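Local coordinates for DUF3247 family protein (Xanthomonas campestris pv. campestris, PDB 2E12), which is of unknown function but adopts a novel variant of the Sm-like fold, which may point to a role in RNA binding, at residues K23-D26 and R30-I33. Numbering follows the deposited sequence.
Sequences KLLD and RVRI
Leu25 reaches Val31 and Ile33 through a single methyl, CD2, which lies 3.8 Å from Val31 CG2 and 4.2 Å from Ile33 CD1. With CG beside the backbone N (chi1 -71°), the tip of the Leu25 side chain comes nearer to the strand than its base does. Leu25 crosses both partners at about a right angle, and the closest atoms are methyl carbons in each pair. Val31 points its CB toward the loop and divides its branches: CG2 meets Leu25 CD2, whereas CG1 stays a looser 4.1 Å from Leu24 O. No hydrogen bond joins the two segments, and about 110 Å² is buried between them. In this variant of the Sm-like fold, residues 23-26 run from the last turn of helix 12-23 into the loop that precedes strand 30-35, and Leu25 packs the loop against the inward-facing residues of that strand. Backbone hydrogen bonds of Val31 with Gly43 and of Ile33 with Ile41 join strand 30-35 to strand 40-42 and the residue after it. Leu25 also packs on Met83, Val89 and Leu67; the last, from strand 61-70 in the other sheet, touches Ile33 as well.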
loop_
_atom_site.group_PDB
_atom_site.type_symbol
_atom_site.label_atom_id
_atom_site.label_comp_id
_atom_site.label_asym_id
_atom_site.label_seq_id
_atom_site.Cartn_x
_atom_site.Cartn_y
_atom_site.Cartn_z
ATOM N N LYS A 23 2.151 -0.538 8.274
ATOM C CA LYS A 23 1.451 -1.768 8.623
ATOM C C LYS A 23 2.421 -2.850 9.096
ATOM O O LYS A 23 2.065 -3.711 9.900
ATOM C CB LYS A 23 0.673 -2.283 7.406
ATOM C CG LYS A 23 -0.577 -1.488 7.063
ATOM C CD LYS A 23 -1.718 -1.824 8.007
ATOM C CE LYS A 23 -1.908 -3.333 8.085
ATOM N NZ LYS A 23 -1.869 -3.952 6.729
ATOM N N LEU A 24 3.646 -2.807 8.585
ATOM C CA LEU A 24 4.656 -3.784 8.953
ATOM C C LEU A 24 5.603 -3.270 10.042
ATOM O O LEU A 24 6.495 -3.988 10.480
ATOM C CB LEU A 24 5.457 -4.184 7.716
ATOM C CG LEU A 24 4.628 -4.723 6.547
ATOM C CD1 LEU A 24 5.555 -5.026 5.374
ATOM C CD2 LEU A 24 3.866 -5.972 6.969
ATOM N N LEU A 25 5.412 -2.031 10.479
ATOM C CA LEU A 25 6.272 -1.453 11.509
ATOM C C LEU A 25 5.476 -1.010 12.728
ATOM O O LEU A 25 5.588 0.138 13.171
ATOM C CB LEU A 25 7.040 -0.247 10.951
ATOM C CG LEU A 25 8.148 -0.518 9.931
ATOM C CD1 LEU A 25 8.586 0.780 9.269
ATOM C CD2 LEU A 25 9.318 -1.184 10.629
ATOM N N ASP A 26 4.676 -1.915 13.277
ATOM C CA ASP A 26 3.876 -1.564 14.435
ATOM C C ASP A 26 4.749 -1.230 15.655
ATOM O O ASP A 26 5.860 -1.745 15.813
ATOM C CB ASP A 26 2.901 -2.697 14.771
ATOM C CG ASP A 26 1.843 -2.268 15.765
ATOM O OD1 ASP A 26 1.174 -3.156 16.343
ATOM O OD2 ASP A 26 1.667 -1.039 15.970
ATOM N N ARG A 30 9.814 -6.081 16.706
ATOM C CA ARG A 30 11.217 -6.290 16.355
ATOM C C ARG A 30 11.295 -6.671 14.887
ATOM O O ARG A 30 10.640 -7.621 14.447
ATOM C CB ARG A 30 11.814 -7.389 17.221
ATOM C CG ARG A 30 12.104 -6.957 18.651
ATOM C CD ARG A 30 12.442 -8.152 19.520
ATOM N NE ARG A 30 13.681 -8.817 19.121
ATOM C CZ ARG A 30 13.927 -10.101 19.345
ATOM N NH1 ARG A 30 13.015 -10.841 19.961
ATOM N NH2 ARG A 30 15.075 -10.643 18.955
ATOM N N VAL A 31 12.081 -5.921 14.123
ATOM C CA VAL A 31 12.196 -6.189 12.701
ATOM C C VAL A 31 13.594 -5.914 12.173
ATOM O O VAL A 31 14.439 -5.343 12.868
ATOM C CB VAL A 31 11.210 -5.311 11.905
ATOM C CG1 VAL A 31 9.787 -5.546 12.384
ATOM C CG2 VAL A 31 11.579 -3.846 12.077
ATOM N N ARG A 32 13.835 -6.358 10.948
ATOM C CA ARG A 32 15.106 -6.119 10.276
ATOM C C ARG A 32 14.645 -5.376 9.036
ATOM O O ARG A 32 13.693 -5.800 8.376
ATOM C CB ARG A 32 15.787 -7.426 9.885
ATOM C CG ARG A 32 17.310 -7.359 9.847
ATOM C CD ARG A 32 17.905 -8.762 9.972
ATOM N NE ARG A 32 17.223 -9.729 9.113
ATOM C CZ ARG A 32 17.201 -9.673 7.784
ATOM N NH1 ARG A 32 17.827 -8.693 7.146
ATOM N NH2 ARG A 32 16.542 -10.591 7.093
ATOM N N ILE A 33 15.313 -4.271 8.730
ATOM C CA ILE A 33 14.935 -3.435 7.601
ATOM C C ILE A 33 15.968 -3.354 6.489
ATOM O O ILE A 33 17.160 -3.259 6.756
ATOM C CB ILE A 33 14.660 -2.006 8.097
ATOM C CG1 ILE A 33 13.618 -2.053 9.220
ATOM C CG2 ILE A 33 14.195 -1.122 6.946
ATOM C CD1 ILE A 33 13.409 -0.725 9.921
#